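Local atomic coordinates of EAL domain protein (Vibrio cholerae serotype O1, PDB entry 6IJ2), a protein that hydrolyses cyclic dinucleotides such as c-di-GMP and cGAMP as a metal-dependent EAL phosphodiesterase, here holding the linear product pGpG. Residues Glu40-Glu45 / Val231-Gly236; Leu51-Ala56 / Pro242-Leu247; Leu86-Lys91 / Tyr118-Glu123. The protein carries 1 engineered substitution. All blocks are in the same frame, centred on the assembly; numbering follows the deposited sequence.

Interaction 1: Glu40-Glu45 / Val231-Gly236. With CA (calcium ion), chain J; nucleotides of chain B.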
loop_
_atom_site.group_PDB
_atom_site.type_symbol
_atom_site.label_atom_id
_atom_site.label_comp_id
_atom_site.label_asym_id
_atom_site.label_seq_id
_atom_site.Cartn_x
_atom_site.Cartn_y
_atom_site.Cartn_z
ATOM N N GLU A 40 -8.387 30.112 -0.290
ATOM C CA GLU A 40 -8.759 30.135 1.111
ATOM C C GLU A 40 -8.128 28.959 1.849
ATOM O O GLU A 40 -7.765 27.938 1.262
ATOM C CB GLU A 40 -10.280 30.089 1.259
ATOM C CG GLU A 40 -10.981 31.286 0.613
ATOM C CD GLU A 40 -12.485 31.113 0.512
ATOM O OE1 GLU A 40 -12.995 30.036 0.893
ATOM O OE2 GLU A 40 -13.160 32.059 0.047
ATOM N N ILE A 41 -8.007 29.117 3.160
ATOM C CA ILE A 41 -7.486 28.042 3.995
ATOM C C ILE A 41 -8.624 27.078 4.307
ATOM O O ILE A 41 -9.664 27.478 4.840
ATOM C CB ILE A 41 -6.847 28.603 5.274
ATOM C CG1 ILE A 41 -5.575 29.369 4.901
ATOM C CG2 ILE A 41 -6.569 27.489 6.268
ATOM C CD1 ILE A 41 -4.916 30.081 6.057
ATOM N N PHE A 42 -8.420 25.805 3.957
ATOM C CA PHE A 42 -9.394 24.753 4.236
ATOM C C PHE A 42 -9.377 24.379 5.712
ATOM O O PHE A 42 -10.423 24.075 6.303
ATOM C CB PHE A 42 -9.063 23.526 3.355
ATOM C CG PHE A 42 -9.756 22.259 3.784
ATOM C CD1 PHE A 42 -11.033 21.966 3.320
ATOM C CD2 PHE A 42 -9.143 21.375 4.671
ATOM C CE1 PHE A 42 -11.676 20.814 3.717
ATOM C CE2 PHE A 42 -9.785 20.218 5.074
ATOM C CZ PHE A 42 -11.050 19.935 4.596
ATOM N N GLY A 43 -8.195 24.378 6.314
ATOM C CA GLY A 43 -8.053 24.004 7.708
ATOM C C GLY A 43 -6.586 23.901 8.077
ATOM O O GLY A 43 -5.713 24.346 7.333
ATOM N N TYR A 44 -6.333 23.317 9.254
ATOM C CA TYR A 44 -4.972 23.117 9.755
ATOM C C TYR A 44 -4.839 21.723 10.338
ATOM O O TYR A 44 -5.742 21.254 11.038
ATOM C CB TYR A 44 -4.606 24.130 10.865
ATOM C CG TYR A 44 -4.482 25.557 10.401
ATOM C CD1 TYR A 44 -5.612 26.344 10.204
ATOM C CD2 TYR A 44 -3.238 26.124 10.175
ATOM C CE1 TYR A 44 -5.510 27.642 9.779
ATOM C CE2 TYR A 44 -3.122 27.427 9.745
ATOM C CZ TYR A 44 -4.263 28.185 9.554
ATOM O OH TYR A 44 -4.164 29.490 9.127
ATOM N N GLU A 45 -3.704 21.075 10.075
ATOM C CA GLU A 45 -3.376 19.821 10.728
ATOM C C GLU A 45 -2.640 20.130 12.026
ATOM O O GLU A 45 -1.717 20.957 12.041
ATOM C CB GLU A 45 -2.524 18.925 9.823
ATOM C CG GLU A 45 -2.165 17.632 10.507
ATOM C CD GLU A 45 -1.315 16.703 9.674
ATOM O OE1 GLU A 45 -0.820 17.110 8.594
ATOM O OE2 GLU A 45 -1.164 15.550 10.119
ATOM N N VAL A 231 -6.247 18.705 -8.527
ATOM C CA VAL A 231 -6.169 18.735 -7.069
ATOM C C VAL A 231 -6.516 20.134 -6.588
ATOM O O VAL A 231 -6.013 21.133 -7.122
ATOM C CB VAL A 231 -4.777 18.330 -6.574
ATOM C CG1 VAL A 231 -4.751 18.403 -5.032
ATOM C CG2 VAL A 231 -4.371 16.916 -7.056
ATOM N N GLU A 232 -7.377 20.220 -5.574
ATOM C CA GLU A 232 -7.685 21.511 -4.973
ATOM C C GLU A 232 -6.999 21.685 -3.625
ATOM O O GLU A 232 -6.308 22.680 -3.416
ATOM C CB GLU A 232 -9.198 21.675 -4.826
ATOM C CG GLU A 232 -9.918 21.684 -6.159
ATOM C CD GLU A 232 -11.298 22.319 -6.060
ATOM O OE1 GLU A 232 -11.714 22.653 -4.935
ATOM O OE2 GLU A 232 -11.953 22.500 -7.110
ATOM N N LEU A 233 -7.133 20.709 -2.727
ATOM C CA LEU A 233 -6.551 20.823 -1.396
ATOM C C LEU A 233 -5.084 20.421 -1.417
ATOM O O LEU A 233 -4.729 19.331 -1.897
ATOM C CB LEU A 233 -7.316 19.958 -0.392
ATOM C CG LEU A 233 -8.810 20.227 -0.268
ATOM C CD1 LEU A 233 -9.434 19.333 0.805
ATOM C CD2 LEU A 233 -9.039 21.699 0.044
ATOM N N MET A 234 -4.224 21.288 -0.884
ATOM C CA MET A 234 -2.800 20.988 -0.811
ATOM C C MET A 234 -2.237 21.416 0.538
ATOM O O MET A 234 -2.793 22.271 1.236
ATOM C CB MET A 234 -2.016 21.674 -1.944
ATOM C CG MET A 234 -2.439 21.202 -3.338
ATOM S SD MET A 234 -1.305 21.787 -4.603
ATOM C CE MET A 234 -2.365 21.871 -6.052
ATOM N N GLN A 235 -1.111 20.806 0.882
ATOM C CA GLN A 235 -0.418 21.058 2.133
ATOM C C GLN A 235 1.070 20.901 1.864
ATOM O O GLN A 235 1.466 20.079 1.035
ATOM C CB GLN A 235 -0.914 20.073 3.200
ATOM C CG GLN A 235 -0.357 20.245 4.565
ATOM C CD GLN A 235 -0.958 19.255 5.554
ATOM O OE1 GLN A 235 -1.888 18.496 5.230
ATOM N NE2 GLN A 235 -0.431 19.252 6.754
ATOM N N GLY A 236 1.893 21.690 2.537
ATOM C CA GLY A 236 3.324 21.522 2.359
ATOM C C GLY A 236 4.099 22.787 2.668
ATOM O O GLY A 236 3.554 23.885 2.764
HETATM CA CA CA J . -1.204 13.392 9.051
ATOM O OP3 G B 1 1.620 12.499 6.920
ATOM P P G B 1 2.138 12.474 8.262
ATOM O OP1 G B 1 1.180 12.979 9.197
ATOM O OP2 G B 1 2.620 11.148 8.461
ATOM O "O5'" G B 1 3.388 13.424 8.168
ATOM C "C5'" G B 1 3.370 14.741 8.707
ATOM C "C4'" G B 1 4.776 15.287 8.775
ATOM O "O4'" G B 1 5.125 15.870 7.504
ATOM C "C3'" G B 1 5.033 16.379 9.819
ATOM O "O3'" G B 1 6.193 16.147 10.593
ATOM C "C2'" G B 1 5.258 17.623 8.971
ATOM O "O2'" G B 1 6.162 18.557 9.485
ATOM C "C1'" G B 1 5.874 17.024 7.719
ATOM N N9 G B 1 5.740 17.883 6.552
ATOM C C8 G B 1 4.690 18.714 6.254
ATOM N N7 G B 1 4.849 19.354 5.132
ATOM C C5 G B 1 6.071 18.911 4.655
ATOM C C6 G B 1 6.771 19.248 3.470
ATOM O O6 G B 1 6.448 20.035 2.590
ATOM N N1 G B 1 7.981 18.576 3.381
ATOM C C2 G B 1 8.449 17.684 4.308
ATOM N N2 G B 1 9.625 17.124 4.036
ATOM N N3 G B 1 7.801 17.349 5.408
ATOM C C4 G B 1 6.626 17.995 5.516
HETATM O O HOH W 1 -0.457 14.732 7.312
#
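E45 and Q235 meet inside the barrel of the EAL domain, a TIM-barrel-like fold, where strands 41-49 and 233-244 send side chains toward each other across the interior. Their chains cross at about a right angle, and the carboxylate of E45 stands 79° from the amide plane of Q235. NE2 of Q235 donates to OE1 of E45 over 2.9 Å, fairly straight at 158°, and reaches the anti lone pair, the one turned from OE2. K179 takes OE1 of Q235 and Q31 accepts from its NE2, which fixes the amide's flip. With CG anti to the backbone N and the rest extended, E45 stretches to the metal site: OE2 binds a calcium ion at 2.4 Å beside N95, E128, D158 and phosphate oxygen OP1 of nucleotide G1 of chain B. Earlier on the two strands, at F42 and L233, the contact is apolar. L233 lays CD1 over one face of the F42 ring, 3.9 Å from its centroid and 10° off the normal, a CH-pi contact, while CD2 rests 3.8 Å from CB of F42. A calcium-bound water, finally, donates to OE1 of E45 at 2.7 Å.

Interaction 2: Leu51-Ala56 / Pro242-Leu247. With nucleotides of chain B.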
loop_
_atom_site.group_PDB
_atom_site.type_symbol
_atom_site.label_atom_id
_atom_site.label_comp_id
_atom_site.label_asym_id
_atom_site.label_seq_id
_atom_site.Cartn_x
_atom_site.Cartn_y
_atom_site.Cartn_z
ATOM N N LEU A 51 7.255 21.142 24.626
ATOM C CA LEU A 51 6.924 22.450 25.188
ATOM C C LEU A 51 7.883 23.536 24.710
ATOM O O LEU A 51 7.521 24.718 24.694
ATOM C CB LEU A 51 6.920 22.385 26.722
ATOM C CG LEU A 51 5.755 21.600 27.333
ATOM C CD1 LEU A 51 5.793 21.676 28.852
ATOM C CD2 LEU A 51 4.411 22.082 26.783
ATOM N N ASN A 52 9.106 23.161 24.334
ATOM C CA ASN A 52 10.085 24.080 23.765
ATOM C C ASN A 52 10.279 23.845 22.268
ATOM O O ASN A 52 11.385 24.004 21.746
ATOM C CB ASN A 52 11.417 23.957 24.502
ATOM C CG ASN A 52 11.327 24.402 25.950
ATOM O OD1 ASN A 52 11.726 25.512 26.290
ATOM N ND2 ASN A 52 10.795 23.536 26.809
ATOM N N ASN A 53 9.205 23.449 21.578
ATOM C CA ASN A 53 9.208 23.164 20.142
ATOM C C ASN A 53 10.101 21.975 19.789
ATOM O O ASN A 53 10.621 21.890 18.676
ATOM C CB ASN A 53 9.606 24.398 19.321
ATOM C CG ASN A 53 9.134 24.321 17.879
ATOM O OD1 ASN A 53 8.171 23.618 17.564
ATOM N ND2 ASN A 53 9.812 25.044 16.993
ATOM N N GLU A 54 10.286 21.040 20.721
ATOM C CA GLU A 54 10.942 19.790 20.365
ATOM C C GLU A 54 10.118 19.050 19.313
ATOM O O GLU A 54 8.910 19.259 19.171
ATOM C CB GLU A 54 11.143 18.907 21.597
ATOM C CG GLU A 54 12.118 19.458 22.636
ATOM C CD GLU A 54 11.440 20.285 23.714
ATOM O OE1 GLU A 54 10.339 20.817 23.462
ATOM O OE2 GLU A 54 12.009 20.403 24.818
ATOM N N SER A 55 10.785 18.168 18.572
ATOM C CA SER A 55 10.154 17.481 17.451
ATOM C C SER A 55 9.005 16.588 17.911
ATOM O O SER A 55 8.918 16.183 19.076
ATOM C CB SER A 55 11.171 16.615 16.718
ATOM O OG SER A 55 11.624 15.603 17.601
ATOM N N ALA A 56 8.115 16.275 16.965
ATOM C CA ALA A 56 7.055 15.311 17.239
ATOM C C ALA A 56 7.634 13.963 17.637
ATOM O O ALA A 56 7.150 13.321 18.576
ATOM C CB ALA A 56 6.147 15.157 16.019
ATOM N N PRO A 242 4.723 24.100 9.563
ATOM C CA PRO A 242 3.947 24.098 10.810
ATOM C C PRO A 242 4.311 25.274 11.709
ATOM O O PRO A 242 5.467 25.691 11.788
ATOM C CB PRO A 242 4.328 22.763 11.457
ATOM C CG PRO A 242 4.676 21.872 10.261
ATOM C CD PRO A 242 5.385 22.799 9.315
ATOM N N GLY A 243 3.311 25.805 12.404
ATOM C CA GLY A 243 3.569 26.902 13.311
ATOM C C GLY A 243 3.359 26.499 14.752
ATOM O O GLY A 243 2.272 26.039 15.117
ATOM N N PHE A 244 4.391 26.674 15.576
ATOM C CA PHE A 244 4.323 26.305 16.983
ATOM C C PHE A 244 3.289 27.158 17.699
ATOM O O PHE A 244 3.444 28.380 17.781
ATOM C CB PHE A 244 5.695 26.484 17.629
ATOM C CG PHE A 244 5.741 26.112 19.080
ATOM C CD1 PHE A 244 5.812 24.790 19.465
ATOM C CD2 PHE A 244 5.720 27.092 20.062
ATOM C CE1 PHE A 244 5.865 24.444 20.800
ATOM C CE2 PHE A 244 5.770 26.753 21.402
ATOM C CZ PHE A 244 5.840 25.426 21.772
ATOM N N GLU A 245 2.234 26.509 18.202
ATOM C CA GLU A 245 1.147 27.171 18.930
ATOM C C GLU A 245 0.627 28.392 18.175
ATOM O O GLU A 245 0.278 29.416 18.765
ATOM C CB GLU A 245 1.588 27.541 20.353
ATOM C CG GLU A 245 1.956 26.323 21.197
ATOM C CD GLU A 245 2.063 26.625 22.689
ATOM O OE1 GLU A 245 2.604 27.690 23.058
ATOM O OE2 GLU A 245 1.602 25.788 23.497
ATOM N N SER A 246 0.553 28.280 16.851
ATOM C CA SER A 246 0.087 29.395 16.039
ATOM C C SER A 246 -0.528 28.869 14.751
ATOM O O SER A 246 -0.328 27.714 14.369
ATOM C CB SER A 246 1.222 30.374 15.724
ATOM O OG SER A 246 2.258 29.727 15.005
ATOM N N LEU A 247 -1.294 29.743 14.091
ATOM C CA LEU A 247 -1.909 29.452 12.798
ATOM C C LEU A 247 -1.131 30.194 11.720
ATOM O O LEU A 247 -1.370 31.394 11.498
ATOM C CB LEU A 247 -3.382 29.872 12.785
ATOM C CG LEU A 247 -4.248 29.210 13.856
ATOM C CD1 LEU A 247 -5.690 29.710 13.778
ATOM C CD2 LEU A 247 -4.180 27.681 13.739
ATOM P P G B 2 6.114 16.146 12.109
ATOM O OP1 G B 2 5.265 17.215 12.504
ATOM O OP2 G B 2 7.458 16.094 12.584
ATOM O "O5'" G B 2 5.440 14.764 12.456
ATOM C "C5'" G B 2 6.174 13.547 12.451
ATOM C "C4'" G B 2 5.233 12.386 12.611
ATOM O "O4'" G B 2 4.505 12.533 13.846
ATOM C "C3'" G B 2 4.176 12.238 11.516
ATOM O "O3'" G B 2 4.013 10.891 11.113
ATOM C "C2'" G B 2 2.894 12.679 12.204
ATOM O "O2'" G B 2 1.711 12.094 11.731
ATOM C "C1'" G B 2 3.160 12.236 13.636
ATOM N N9 G B 2 2.368 13.021 14.564
ATOM C C8 G B 2 2.429 14.375 14.763
ATOM N N7 G B 2 1.542 14.807 15.612
ATOM C C5 G B 2 0.839 13.674 15.975
ATOM C C6 G B 2 -0.247 13.515 16.867
ATOM O O6 G B 2 -0.834 14.372 17.516
ATOM N N1 G B 2 -0.650 12.194 16.952
ATOM C C2 G B 2 -0.090 11.157 16.257
ATOM N N2 G B 2 -0.626 9.954 16.465
ATOM N N3 G B 2 0.932 11.288 15.435
ATOM C C4 G B 2 1.342 12.563 15.340
#
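On the rim of the EAL domain's barrel, the loop that leads from strand 41-49 into helix 56-60 meets the end of strand 233-244, and F244 makes the contact. Its ring projects from the strand end with CG anti to the backbone N (chi1 -179°), a setting that carries the ring out to the loop at N53. The side chains of N53 and F244 run alongside each other, pointing opposite ways, with amide and ring planes inclined at 54°. CB of N53 lies over a ring face, 4.2 Å from the centroid and 26° off the normal, as a CH-pi contact. Farther along the same side chain, OD1 of N53 comes within 3.2 Å of CD1 of F244. Two residues before N53, the carbonyl O of L51 approaches CZ of F244 at 3.4 Å, obliquely. E245, just past the strand, sets its CG over the opposite face of the F244 ring from N53, toward the rim. Within the loop, N52 N donates to OE1 of E54 over 2.8 Å, on the syn side of the carboxylate and somewhat out of its plane. S55 N-caps the helix, its OG bonded to S58 N, and A56 opens it beside the bound product, its CB 3.7 Å from O5' of nucleotide G2 of chain B.

Interaction 3: Leu86-Lys91 / Tyr118-Glu123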
loop_
_atom_site.group_PDB
_atom_site.type_symbol
_atom_site.label_atom_id
_atom_site.label_comp_id
_atom_site.label_asym_id
_atom_site.label_seq_id
_atom_site.Cartn_x
_atom_site.Cartn_y
_atom_site.Cartn_z
ATOM N N LEU A 86 -6.753 30.100 19.484
ATOM C CA LEU A 86 -6.174 30.809 18.349
ATOM C C LEU A 86 -7.221 31.326 17.369
ATOM O O LEU A 86 -6.857 32.030 16.424
ATOM C CB LEU A 86 -5.186 29.894 17.605
ATOM C CG LEU A 86 -3.934 29.510 18.394
ATOM C CD1 LEU A 86 -3.174 28.370 17.689
ATOM C CD2 LEU A 86 -3.026 30.705 18.587
ATOM N N GLY A 87 -8.495 30.993 17.564
ATOM C CA GLY A 87 -9.546 31.533 16.723
ATOM C C GLY A 87 -9.756 30.798 15.419
ATOM O O GLY A 87 -10.184 31.408 14.432
ATOM N N LEU A 88 -9.464 29.501 15.382
ATOM C CA LEU A 88 -9.667 28.718 14.170
ATOM C C LEU A 88 -11.154 28.580 13.854
ATOM O O LEU A 88 -11.942 28.147 14.705
ATOM C CB LEU A 88 -9.029 27.345 14.339
ATOM C CG LEU A 88 -9.109 26.434 13.114
ATOM C CD1 LEU A 88 -8.494 27.131 11.908
ATOM C CD2 LEU A 88 -8.417 25.110 13.395
ATOM N N THR A 89 -11.546 28.964 12.629
ATOM C CA THR A 89 -12.935 28.853 12.200
ATOM C C THR A 89 -13.126 27.900 11.026
ATOM O O THR A 89 -14.271 27.679 10.604
ATOM C CB THR A 89 -13.510 30.238 11.864
ATOM O OG1 THR A 89 -12.743 30.861 10.828
ATOM C CG2 THR A 89 -13.498 31.138 13.111
ATOM N N SER A 90 -12.048 27.299 10.518
ATOM C CA SER A 90 -12.115 26.268 9.498
ATOM C C SER A 90 -11.834 24.901 10.140
ATOM O O SER A 90 -12.008 24.727 11.352
ATOM C CB SER A 90 -11.144 26.621 8.364
ATOM O OG SER A 90 -9.802 26.628 8.821
ATOM N N LYS A 91 -11.399 23.936 9.332
ATOM C CA LYS A 91 -11.268 22.560 9.806
ATOM C C LYS A 91 -10.026 22.362 10.674
ATOM O O LYS A 91 -8.983 22.983 10.452
ATOM C CB LYS A 91 -11.239 21.595 8.620
ATOM C CG LYS A 91 -12.528 21.622 7.783
ATOM C CD LYS A 91 -13.533 20.589 8.251
ATOM C CE LYS A 91 -14.835 20.679 7.458
ATOM N NZ LYS A 91 -14.606 20.444 6.008
ATOM N N TYR A 118 -15.219 24.001 24.153
ATOM C CA TYR A 118 -14.582 25.042 23.362
ATOM C C TYR A 118 -15.447 25.498 22.197
ATOM O O TYR A 118 -14.970 26.255 21.344
ATOM C CB TYR A 118 -13.216 24.549 22.867
ATOM C CG TYR A 118 -12.269 24.308 24.021
ATOM C CD1 TYR A 118 -11.720 25.376 24.717
ATOM C CD2 TYR A 118 -11.954 23.021 24.440
ATOM C CE1 TYR A 118 -10.873 25.176 25.784
ATOM C CE2 TYR A 118 -11.106 22.811 25.512
ATOM C CZ TYR A 118 -10.569 23.896 26.180
ATOM O OH TYR A 118 -9.719 23.713 27.249
ATOM N N GLN A 119 -16.704 25.046 22.144
ATOM C CA GLN A 119 -17.677 25.503 21.149
ATOM C C GLN A 119 -17.166 25.291 19.726
ATOM O O GLN A 119 -17.357 26.128 18.842
ATOM C CB GLN A 119 -18.053 26.967 21.407
ATOM C CG GLN A 119 -18.496 27.189 22.837
ATOM C CD GLN A 119 -18.511 28.651 23.247
ATOM O OE1 GLN A 119 -18.010 29.523 22.536
ATOM N NE2 GLN A 119 -19.073 28.920 24.411
ATOM N N PHE A 120 -16.518 24.144 19.502
ATOM C CA PHE A 120 -15.949 23.778 18.213
ATOM C C PHE A 120 -16.781 22.651 17.621
ATOM O O PHE A 120 -16.835 21.563 18.214
ATOM C CB PHE A 120 -14.494 23.337 18.383
ATOM C CG PHE A 120 -13.657 23.473 17.133
ATOM C CD1 PHE A 120 -13.643 22.474 16.168
ATOM C CD2 PHE A 120 -12.855 24.589 16.943
ATOM C CE1 PHE A 120 -12.878 22.607 15.024
ATOM C CE2 PHE A 120 -12.087 24.725 15.810
ATOM C CZ PHE A 120 -12.088 23.719 14.849
ATOM N N PRO A 121 -17.458 22.857 16.494
ATOM C CA PRO A 121 -18.345 21.812 15.958
ATOM C C PRO A 121 -17.609 20.532 15.574
ATOM O O PRO A 121 -16.525 20.562 14.984
ATOM C CB PRO A 121 -18.971 22.476 14.726
ATOM C CG PRO A 121 -18.084 23.647 14.413
ATOM C CD PRO A 121 -17.550 24.109 15.727
ATOM N N ILE A 122 -18.243 19.399 15.897
ATOM C CA ILE A 122 -17.718 18.080 15.530
ATOM C C ILE A 122 -17.483 17.999 14.031
ATOM O O ILE A 122 -16.525 17.373 13.561
ATOM C CB ILE A 122 -18.692 16.984 16.015
ATOM C CG1 ILE A 122 -18.757 16.968 17.545
ATOM C CG2 ILE A 122 -18.320 15.614 15.473
ATOM C CD1 ILE A 122 -17.434 16.678 18.196
ATOM N N GLU A 123 -18.351 18.652 13.257
ATOM C CA GLU A 123 -18.272 18.622 11.807
ATOM C C GLU A 123 -17.056 19.371 11.272
ATOM O O GLU A 123 -16.688 19.184 10.101
ATOM C CB GLU A 123 -19.573 19.193 11.221
ATOM C CG GLU A 123 -20.279 20.231 12.095
ATOM C CD GLU A 123 -21.033 19.626 13.282
ATOM O OE1 GLU A 123 -21.816 18.673 13.090
ATOM O OE2 GLU A 123 -20.809 20.091 14.416
#
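F120 buries more surface here than any other residue, laying the far end of its ring against two carbonyl oxygens and the L88 side chain of the 86-91 loop. Its CG is anti to the backbone N (chi1 -157°), and although the CB leaves the backbone at a slant to the other segment, the ring's end comes closer. There CE2 lies 3.6 Å from the carbonyl O of L88, and CZ the same distance from the carbonyl O of S90. Both oxygens come in obliquely; these are van der Waals-range approaches, not hydrogen bonds. L88 adds an apolar touch: its side chain crosses that of F120 at a slant and brings CD2 to 4.2 Å from CZ. L88 in turn packs against A83 of helix 68-85, Y44 of strand 41-49 and L247, so it links F120 to that helix and strand. At the other end K91 works through its aliphatic chain. Bent at chi2 (-92°) and again at chi4, it sets CE 3.6 Å from the backbone O of E123, so the meeting is with main chain rather than with the E123 carboxylate. Both segments begin where a helix stops. G87 and Q119, each with positive phi, end helices 68-85 and 109-117 in Schellman motifs, and the chain then runs on toward the parallel strands 91-96 and 125-129. Packing of two successive helix-to-strand loops in this way belongs to the repeated beta-alpha architecture of the TIM-barrel-like EAL domain.

Interaction 1 is buried, its polar half at the calcium site; interaction 2 lies on the surface and interaction 3 is partly buried. Interactions 1 and 2 both use strand 233-244, against strand 41-49 in interaction 1 and the loop after it in interaction 2. Interaction 3 joins the same sheet through K91, whose backbone pairs with F42 and Y44. L247 of interaction 2 links the three, packing on Y44 and setting its CD1 3.7 Å from the O of L86. Each uses a phenylalanine ring, met by a methyl in interaction 1, by N53 and a carbonyl in interaction 2, and by two carbonyls and L88 in interaction 3; only interaction 1 adds a metal-linked hydrogen bond.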